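Local atomic coordinates of C381 turret protein (Sulfolobus turreted icosahedral virus, PDB entry 4IND), a protein that probably builds the pentameric turrets at the vertices of the virus capsid, through a chain folded into three jelly-roll domains in series. Residues 75-80 with 122-127; 98-103 with 118-123. All coordinates share one frame; numbering follows the deposited sequence. Where two conformers were deposited one is given.

Interaction 1 (75-80 with 122-127); sequences LQEGLY and FTKEQG. With 2HP (dihydrogenphosphate ion), chain U.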
ATOM      1  N   LEU A  75       4.229 -23.747 -11.293  1.00 26.68           N
ATOM      2  CA  LEU A  75       4.528 -22.900 -10.137  1.00 32.48           C
ATOM      3  C   LEU A  75       3.639 -21.673 -10.180  1.00 30.72           C
ATOM      4  O   LEU A  75       3.153 -21.269 -11.247  1.00 30.30           O
ATOM      5  CB  LEU A  75       5.977 -22.420 -10.162  1.00 24.41           C
ATOM      6  CG  LEU A  75       7.038 -23.499 -10.280  1.00 28.83           C
ATOM      7  CD1 LEU A  75       8.396 -22.842 -10.163  1.00 25.15           C
ATOM      8  CD2 LEU A  75       6.831 -24.501  -9.193  1.00 26.05           C
ATOM      9  N   GLN A  76       3.422 -21.072  -9.018  1.00 29.89           N
ATOM     10  CA  GLN A  76       2.738 -19.783  -8.970  1.00 25.85           C
ATOM     11  C   GLN A  76       3.488 -18.834  -9.893  1.00 30.86           C
ATOM     12  O   GLN A  76       4.722 -18.791  -9.885  1.00 26.95           O
ATOM     13  CB  GLN A  76       2.744 -19.251  -7.542  1.00 28.07           C
ATOM     14  CG  GLN A  76       1.974 -17.937  -7.397  1.00 44.38           C
ATOM     15  CD  GLN A  76       1.849 -17.501  -5.955  1.00 54.18           C
ATOM     16  OE1 GLN A  76       2.753 -16.872  -5.405  1.00 56.86           O
ATOM     17  NE2 GLN A  76       0.726 -17.840  -5.328  1.00 54.85           N
ATOM     18  N   GLU A  77       2.757 -18.072 -10.700  1.00 24.84           N
ATOM     19  CA  GLU A  77       3.405 -17.152 -11.621  1.00 24.34           C
ATOM     20  C   GLU A  77       4.183 -16.053 -10.880  1.00 27.92           C
ATOM     21  O   GLU A  77       3.834 -15.663  -9.768  1.00 26.53           O
ATOM     22  CB  GLU A  77       2.395 -16.573 -12.621  1.00 29.70           C
ATOM     23  CG  GLU A  77       1.950 -17.615 -13.658  1.00 35.99           C
ATOM     24  CD  GLU A  77       1.235 -17.020 -14.873  1.00 48.74           C
ATOM     25  OE1 GLU A  77       0.573 -15.970 -14.713  1.00 51.88           O
ATOM     26  OE2 GLU A  77       1.327 -17.612 -15.989  1.00 39.55           O
ATOM     27  N   GLY A  78       5.239 -15.559 -11.499  1.00 23.72           N
ATOM     28  CA  GLY A  78       5.981 -14.448 -10.909  1.00 29.23           C
ATOM     29  C   GLY A  78       7.444 -14.577 -11.243  1.00 27.21           C
ATOM     30  O   GLY A  78       7.821 -15.421 -12.046  1.00 28.47           O
ATOM     31  N   LEU A  79       8.258 -13.707 -10.651  1.00 24.60           N
ATOM     32  CA  LEU A  79       9.697 -13.677 -10.911  1.00 27.10           C
ATOM     33  C   LEU A  79      10.411 -14.309  -9.732  1.00 21.56           C
ATOM     34  O   LEU A  79      10.275 -13.859  -8.609  1.00 29.27           O
ATOM     35  CB  LEU A  79      10.165 -12.225 -11.094  1.00 23.35           C
ATOM     36  CG  LEU A  79      11.697 -12.106 -11.260  1.00 25.36           C
ATOM     37  CD1 LEU A  79      12.147 -12.850 -12.517  1.00 27.24           C
ATOM     38  CD2 LEU A  79      12.111 -10.645 -11.297  1.00 28.63           C
ATOM     39  N   TYR A  80      11.168 -15.373  -9.993  1.00 21.80           N
ATOM     40  CA  TYR A  80      11.820 -16.132  -8.934  1.00 23.35           C
ATOM     41  C   TYR A  80      13.302 -15.898  -8.913  1.00 26.35           C
ATOM     42  O   TYR A  80      13.944 -15.828  -9.958  1.00 23.93           O
ATOM     43  CB  TYR A  80      11.603 -17.648  -9.137  1.00 22.62           C
ATOM     44  CG  TYR A  80      10.188 -18.076  -8.815  1.00 29.10           C
ATOM     45  CD1 TYR A  80       9.844 -18.532  -7.546  1.00 20.46           C
ATOM     46  CD2 TYR A  80       9.196 -18.028  -9.777  1.00 20.42           C
ATOM     47  CE1 TYR A  80       8.548 -18.906  -7.247  1.00 25.59           C
ATOM     48  CE2 TYR A  80       7.903 -18.388  -9.483  1.00 22.10           C
ATOM     49  CZ  TYR A  80       7.583 -18.838  -8.221  1.00 27.23           C
ATOM     50  OH  TYR A  80       6.289 -19.220  -7.923  1.00 25.50           O
ATOM     51  N   PHE A 122      14.353 -16.763 -12.721  1.00 21.01           N
ATOM     52  CA  PHE A 122      13.389 -17.538 -13.508  1.00 24.58           C
ATOM     53  C   PHE A 122      12.056 -16.839 -13.506  1.00 27.31           C
ATOM     54  O   PHE A 122      11.451 -16.655 -12.452  1.00 24.72           O
ATOM     55  CB  PHE A 122      13.265 -18.954 -12.936  1.00 23.85           C
ATOM     56  CG  PHE A 122      12.192 -19.810 -13.602  1.00 21.92           C
ATOM     57  CD1 PHE A 122      12.143 -19.956 -14.982  1.00 24.18           C
ATOM     58  CD2 PHE A 122      11.286 -20.502 -12.835  1.00 26.07           C
ATOM     59  CE1 PHE A 122      11.168 -20.760 -15.592  1.00 19.99           C
ATOM     60  CE2 PHE A 122      10.302 -21.311 -13.422  1.00 24.28           C
ATOM     61  CZ  PHE A 122      10.254 -21.443 -14.805  1.00 28.05           C
ATOM     62  N   THR A 123      11.590 -16.442 -14.690  1.00 24.33           N
ATOM     63  CA  THR A 123      10.268 -15.835 -14.792  1.00 28.94           C
ATOM     64  C   THR A 123       9.253 -16.910 -15.102  1.00 24.41           C
ATOM     65  O   THR A 123       9.265 -17.472 -16.187  1.00 25.25           O
ATOM     66  CB  THR A 123      10.218 -14.778 -15.908  1.00 26.00           C
ATOM     67  OG1 THR A 123      11.189 -13.764 -15.623  1.00 29.06           O
ATOM     68  CG2 THR A 123       8.827 -14.131 -15.976  1.00 26.96           C
ATOM     69  N   LYS A 124       8.365 -17.197 -14.155  1.00 25.67           N
ATOM     70  CA  LYS A 124       7.271 -18.121 -14.440  1.00 28.71           C
ATOM     71  C   LYS A 124       6.100 -17.367 -15.068  1.00 22.79           C
ATOM     72  O   LYS A 124       5.218 -16.840 -14.383  1.00 27.25           O
ATOM     73  CB  LYS A 124       6.841 -18.898 -13.184  1.00 28.14           C
ATOM     74  CG  LYS A 124       5.773 -19.958 -13.473  1.00 29.00           C
ATOM     75  CD  LYS A 124       6.403 -21.072 -14.329  1.00 26.69           C
ATOM     76  CE  LYS A 124       5.346 -21.964 -14.968  1.00 34.18           C
ATOM     77  NZ  LYS A 124       5.995 -22.985 -15.866  1.00 36.08           N
ATOM     78  N   GLU A 125       6.093 -17.337 -16.399  1.00 26.46           N
ATOM     79  CA  GLU A 125       4.981 -16.836 -17.192  1.00 24.88           C
ATOM     80  C   GLU A 125       4.997 -17.580 -18.525  1.00 22.86           C
ATOM     81  O   GLU A 125       6.046 -18.046 -18.962  1.00 33.83           O
ATOM     82  CB  GLU A 125       5.127 -15.328 -17.464  1.00 26.36           C
ATOM     83  CG  GLU A 125       4.657 -14.410 -16.326  1.00 36.16           C
ATOM     84  CD  GLU A 125       4.590 -12.926 -16.731  1.00 41.73           C
ATOM     85  OE1 GLU A 125       5.233 -12.536 -17.734  1.00 33.32           O
ATOM     86  OE2 GLU A 125       3.885 -12.140 -16.048  1.00 33.76           O
ATOM     87  N   GLN A 126       3.842 -17.682 -19.170  1.00 25.98           N
ATOM     88  CA  GLN A 126       3.754 -18.280 -20.505  1.00 32.06           C
ATOM     89  C   GLN A 126       4.461 -19.629 -20.637  1.00 32.03           C
ATOM     90  O   GLN A 126       5.150 -19.882 -21.630  1.00 35.60           O
ATOM     91  CB  GLN A 126       4.308 -17.314 -21.559  1.00 32.71           C
ATOM     92  CG  GLN A 126       3.534 -16.007 -21.673  1.00 34.07           C
ATOM     93  CD  GLN A 126       3.812 -15.277 -22.980  1.00 41.83           C
ATOM     94  OE1 GLN A 126       4.712 -15.648 -23.728  1.00 50.44           O
ATOM     95  NE2 GLN A 126       3.037 -14.245 -23.262  1.00 37.48           N
ATOM     96  N   GLY A 127       4.316 -20.494 -19.642  1.00 28.25           N
ATOM     97  CA  GLY A 127       4.915 -21.827 -19.744  1.00 32.09           C
ATOM     98  C   GLY A 127       6.441 -21.910 -19.775  1.00 36.94           C
ATOM     99  O   GLY A 127       7.010 -22.914 -20.213  1.00 29.15           O
TER
HETATM  100  P   2HP U 401       7.703 -11.134  -8.049  1.00 50.65           P
HETATM  101  O1  2HP U 401       7.619  -9.967  -9.001  1.00 55.48           O
HETATM  102  O2  2HP U 401       6.957 -12.178  -8.821  1.00 35.64           O
HETATM  103  O3  2HP U 401       6.979 -10.754  -6.719  1.00 46.99           O
HETATM  104  O4  2HP U 401       9.154 -11.654  -7.799  1.00 54.88           O
HETATM  105  O   HOH W   1       2.774 -20.069 -16.637  1.00 36.70           O
HETATM  106  O   HOH W   2       1.619 -16.270 -18.218  1.00 37.49           O
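Two neighbouring antiparallel strands of the first jelly-roll domain, 78-88 and 114-124, pair where the first begins and the second ends, beside a bound dihydrogenphosphate. Gly78 and Lys124 form a hydrogen-bonded pair: Lys124 N reaches Gly78 O at 2.8 Å, nearly along the C=O axis, while Gly78 N returns a longer bond to a lone pair of Lys124 O at 3.2 Å. Tyr80 and Phe122 are the second such pair, with Tyr80 N 2.8 Å from Phe122 O and lying above that carbonyl plane. Between them Leu79 and Thr123 make a non-hydrogen-bonded pair; with CG anti to the backbone N (chi1 175°), Leu79 brings CD1 to 3.4 Å from Thr123 OG1. On the other face, Lys124 CB meets the Tyr80 ring at its edge, at CE2, before the lysine bends at chi2 (68°) and sends NZ to Asn128 O. The Tyr80 hydroxyl donates to a lone pair of Gln76 O at 2.5 Å, tying the ring tip to the incoming turn, and Leu75 CD1 touches the edge of the Phe122 ring. Leu79 N, turned away from strand 114-124, donates to phosphate O2 at 2.7 Å in a nearly straight bond. Gly78 CA lies close to the same oxygen, where a CB would collide with it. Two waters link Glu77 OE2 to the backbone of Gln126 and, weakly, Gly127. Strand 138-147 flanks strand 78-88 on its other edge and supplies Arg147 to the phosphate; Arg172 of strand 168-172 also binds it and pairs with Glu125, which Arg154 of a second subunit salt-bridges too.

Interaction 2 (98-103 with 118-123); sequences PFFNNN and IYDIFT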
ATOM      1  N   PRO A  98      24.205 -20.326 -15.624  1.00 24.60           N
ATOM      2  CA  PRO A  98      22.862 -20.066 -15.100  1.00 22.68           C
ATOM      3  C   PRO A  98      21.857 -19.813 -16.210  1.00 27.03           C
ATOM      4  O   PRO A  98      22.228 -19.342 -17.289  1.00 27.13           O
ATOM      5  CB  PRO A  98      23.062 -18.826 -14.194  1.00 26.96           C
ATOM      6  CG  PRO A  98      24.293 -18.196 -14.673  1.00 25.17           C
ATOM      7  CD  PRO A  98      25.182 -19.329 -15.153  1.00 26.64           C
ATOM      8  N   PHE A  99      20.592 -20.126 -15.934  1.00 25.72           N
ATOM      9  CA  PHE A  99      19.501 -19.949 -16.878  1.00 24.37           C
ATOM     10  C   PHE A  99      19.252 -18.466 -17.190  1.00 21.39           C
ATOM     11  O   PHE A  99      19.278 -18.056 -18.347  1.00 24.17           O
ATOM     12  CB  PHE A  99      18.251 -20.615 -16.279  1.00 27.54           C
ATOM     13  CG  PHE A  99      17.051 -20.656 -17.194  1.00 26.09           C
ATOM     14  CD1 PHE A  99      17.090 -21.368 -18.388  1.00 27.52           C
ATOM     15  CD2 PHE A  99      15.858 -20.044 -16.824  1.00 28.08           C
ATOM     16  CE1 PHE A  99      15.956 -21.441 -19.226  1.00 30.84           C
ATOM     17  CE2 PHE A  99      14.723 -20.115 -17.654  1.00 24.72           C
ATOM     18  CZ  PHE A  99      14.776 -20.815 -18.851  1.00 23.24           C
ATOM     19  N   PHE A 100      18.990 -17.676 -16.152  1.00 22.50           N
ATOM     20  CA  PHE A 100      18.755 -16.239 -16.312  1.00 24.03           C
ATOM     21  C   PHE A 100      17.700 -15.970 -17.389  1.00 27.00           C
ATOM     22  O   PHE A 100      17.742 -14.946 -18.057  1.00 23.14           O
ATOM     23  CB  PHE A 100      20.070 -15.525 -16.705  1.00 30.85           C
ATOM     24  CG  PHE A 100      21.072 -15.361 -15.568  1.00 27.37           C
ATOM     25  CD1 PHE A 100      20.670 -15.367 -14.250  1.00 27.36           C
ATOM     26  CD2 PHE A 100      22.423 -15.176 -15.845  1.00 25.27           C
ATOM     27  CE1 PHE A 100      21.581 -15.210 -13.225  1.00 30.69           C
ATOM     28  CE2 PHE A 100      23.344 -15.021 -14.825  1.00 32.56           C
ATOM     29  CZ  PHE A 100      22.927 -15.043 -13.513  1.00 30.91           C
ATOM     30  N   ASN A 101      16.785 -16.922 -17.566  1.00 22.47           N
ATOM     31  CA  ASN A 101      15.728 -16.870 -18.575  1.00 29.88           C
ATOM     32  C   ASN A 101      16.203 -17.013 -20.013  1.00 35.63           C
ATOM     33  O   ASN A 101      15.584 -17.731 -20.794  1.00 36.51           O
ATOM     34  CB  ASN A 101      14.813 -15.633 -18.414  1.00 27.82           C
ATOM     35  CG  ASN A 101      13.913 -15.741 -17.206  1.00 28.15           C
ATOM     36  OD1 ASN A 101      13.240 -16.764 -17.019  1.00 27.54           O
ATOM     37  ND2 ASN A 101      13.907 -14.702 -16.362  1.00 23.92           N
ATOM     38  N   ASN A 102      17.304 -16.330 -20.346  0.58 25.17           N
ATOM     39  CA  ASN A 102      17.783 -16.269 -21.720  0.58 27.89           C
ATOM     40  C   ASN A 102      19.296 -16.448 -21.896  0.58 28.44           C
ATOM     41  O   ASN A 102      19.807 -16.232 -22.978  0.58 28.90           O
ATOM     42  CB  ASN A 102      17.348 -14.956 -22.386  0.58 34.78           C
ATOM     43  CG  ASN A 102      15.854 -14.914 -22.689  0.58 35.86           C
ATOM     44  OD1 ASN A 102      15.100 -14.191 -22.048  0.58 43.72           O
ATOM     45  ND2 ASN A 102      15.432 -15.680 -23.678  0.58 34.10           N
ATOM     46  N   ASN A 103      20.009 -16.842 -20.847  1.00 28.96           N
ATOM     47  CA  ASN A 103      21.461 -16.961 -20.946  1.00 27.59           C
ATOM     48  C   ASN A 103      21.860 -18.364 -21.368  1.00 27.43           C
ATOM     49  O   ASN A 103      21.253 -19.347 -20.926  1.00 28.43           O
ATOM     50  CB  ASN A 103      22.130 -16.686 -19.602  1.00 27.89           C
ATOM     51  CG  ASN A 103      23.628 -16.957 -19.648  1.00 27.62           C
ATOM     52  OD1 ASN A 103      24.344 -16.389 -20.483  1.00 29.33           O
ATOM     53  ND2 ASN A 103      24.109 -17.830 -18.765  1.00 26.13           N
ATOM     54  N   ILE A 118      24.889 -20.953  -6.151  1.00 20.93           N
ATOM     55  CA  ILE A 118      24.478 -20.648  -7.516  1.00 26.46           C
ATOM     56  C   ILE A 118      23.220 -19.790  -7.447  1.00 30.73           C
ATOM     57  O   ILE A 118      22.208 -20.237  -6.916  1.00 35.49           O
ATOM     58  CB  ILE A 118      24.152 -21.955  -8.291  1.00 26.55           C
ATOM     59  CG1 ILE A 118      25.433 -22.797  -8.476  1.00 27.30           C
ATOM     60  CG2 ILE A 118      23.535 -21.648  -9.641  1.00 26.00           C
ATOM     61  CD1 ILE A 118      25.171 -24.189  -9.035  1.00 24.89           C
ATOM     62  N   TYR A 119      23.270 -18.569  -7.985  1.00 22.79           N
ATOM     63  CA  TYR A 119      22.070 -17.736  -8.052  1.00 26.85           C
ATOM     64  C   TYR A 119      21.513 -17.822  -9.452  1.00 28.05           C
ATOM     65  O   TYR A 119      22.267 -17.826 -10.428  1.00 26.96           O
ATOM     66  CB  TYR A 119      22.397 -16.261  -7.742  1.00 26.14           C
ATOM     67  CG  TYR A 119      22.955 -16.048  -6.366  1.00 27.42           C
ATOM     68  CD1 TYR A 119      22.150 -15.607  -5.317  1.00 30.65           C
ATOM     69  CD2 TYR A 119      24.287 -16.294  -6.108  1.00 27.09           C
ATOM     70  CE1 TYR A 119      22.679 -15.414  -4.039  1.00 33.29           C
ATOM     71  CE2 TYR A 119      24.812 -16.101  -4.853  1.00 35.69           C
ATOM     72  CZ  TYR A 119      24.008 -15.674  -3.820  1.00 33.14           C
ATOM     73  OH  TYR A 119      24.580 -15.505  -2.567  1.00 41.83           O
ATOM     74  N   ASP A 120      20.191 -17.858  -9.568  1.00 25.98           N
ATOM     75  CA  ASP A 120      19.588 -17.876 -10.889  1.00 19.06           C
ATOM     76  C   ASP A 120      18.285 -17.105 -10.869  1.00 23.20           C
ATOM     77  O   ASP A 120      17.738 -16.785  -9.797  1.00 27.40           O
ATOM     78  CB  ASP A 120      19.351 -19.321 -11.344  1.00 22.39           C
ATOM     79  CG  ASP A 120      19.512 -19.493 -12.839  1.00 26.47           C
ATOM     80  OD1 ASP A 120      19.330 -18.496 -13.572  1.00 24.00           O
ATOM     81  OD2 ASP A 120      19.844 -20.621 -13.302  1.00 27.17           O
ATOM     82  N   ILE A 121      17.788 -16.786 -12.053  1.00 23.73           N
ATOM     83  CA  ILE A 121      16.579 -15.982 -12.147  1.00 25.36           C
ATOM     84  C   ILE A 121      15.628 -16.699 -13.092  1.00 26.51           C
ATOM     85  O   ILE A 121      16.046 -17.202 -14.144  1.00 23.53           O
ATOM     86  CB  ILE A 121      16.892 -14.585 -12.652  1.00 30.01           C
ATOM     87  CG1 ILE A 121      17.814 -13.873 -11.653  1.00 27.39           C
ATOM     88  CG2 ILE A 121      15.592 -13.800 -12.870  1.00 26.31           C
ATOM     89  CD1 ILE A 121      18.401 -12.570 -12.168  1.00 32.52           C
ATOM     90  N   PHE A 122      14.353 -16.763 -12.721  1.00 21.01           N
ATOM     91  CA  PHE A 122      13.389 -17.538 -13.508  1.00 24.58           C
ATOM     92  C   PHE A 122      12.056 -16.839 -13.506  1.00 27.31           C
ATOM     93  O   PHE A 122      11.451 -16.655 -12.452  1.00 24.72           O
ATOM     94  CB  PHE A 122      13.265 -18.954 -12.936  1.00 23.85           C
ATOM     95  CG  PHE A 122      12.192 -19.810 -13.602  1.00 21.92           C
ATOM     96  CD1 PHE A 122      12.143 -19.956 -14.982  1.00 24.18           C
ATOM     97  CD2 PHE A 122      11.286 -20.502 -12.835  1.00 26.07           C
ATOM     98  CE1 PHE A 122      11.168 -20.760 -15.592  1.00 19.99           C
ATOM     99  CE2 PHE A 122      10.302 -21.311 -13.422  1.00 24.28           C
ATOM    100  CZ  PHE A 122      10.254 -21.443 -14.805  1.00 28.05           C
ATOM    101  N   THR A 123      11.590 -16.442 -14.690  1.00 24.33           N
ATOM    102  CA  THR A 123      10.268 -15.835 -14.792  1.00 28.94           C
ATOM    103  C   THR A 123       9.253 -16.910 -15.102  1.00 24.41           C
ATOM    104  O   THR A 123       9.265 -17.472 -16.187  1.00 25.25           O
ATOM    105  CB  THR A 123      10.218 -14.778 -15.908  1.00 26.00           C
ATOM    106  OG1 THR A 123      11.189 -13.764 -15.623  1.00 29.06           O
ATOM    107  CG2 THR A 123       8.827 -14.131 -15.976  1.00 26.96           C
TER
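The carboxylate of Asp120 receives two successive backbone N-H groups of the 98-103 loop. Phe99 N donates to OD2 at 2.8 Å and Phe100 N to OD1 at 2.7 Å, each on a syn lone pair and both nearly straight. OD1 also accepts Ile121 N on its anti lone pair, so the group is held at both oxygens; Tyr130 OH adds a further bond to OD2. Farther along, Asn101 OD1 takes Thr123 N at 2.9 Å in an essentially linear bond (178°), while its ND2 turns to Ser170 O. The aromatic side chains diverge around these bonds. With CG anti to its N (chi1 -174°), Phe99 brings CE2 to Phe122 CD1 at 3.7 Å; Phe100 places CD1 4.1 Å from Ile121 CG1, its ring 84° from the carboxylate plane and one face covered by Pro98 CB. Within the loop, Asn103 ND2 bonds Pro98 O and its N bonds Phe99 O, consistent with the tight turn through Phe100 and Asn101, both at positive phi. Strand 168-172 backs the loop through Ile169 and Ser170. Side-chain acceptors thus fasten an irregular connection alongside an edge strand of a jelly-roll sheet within this chain, at the junction of the first and second domains.

In the fold
Both contacts are largely buried and both use strand 114-124, sharing Phe122 and Thr123, but they engage it differently. Interaction 1 joins it to its sheet neighbour 78-88 by backbone bonds; interaction 2 lays the 98-103 loop along it through side-chain acceptors on both sides: Asp120 of the strand takes loop N-H groups, and Asn101 of the loop takes Thr123 N. The two meet where Leu79 CD1 packs 3.6 Å from Ile121 CG2, their centres about 12 Å apart. Both border strand 168-172. Interaction 1 binds phosphate at the start of 78-88, and its waters and Glu125 salt bridges follow the end of 114-124; its contact with the second subunit is the more polar and extensive.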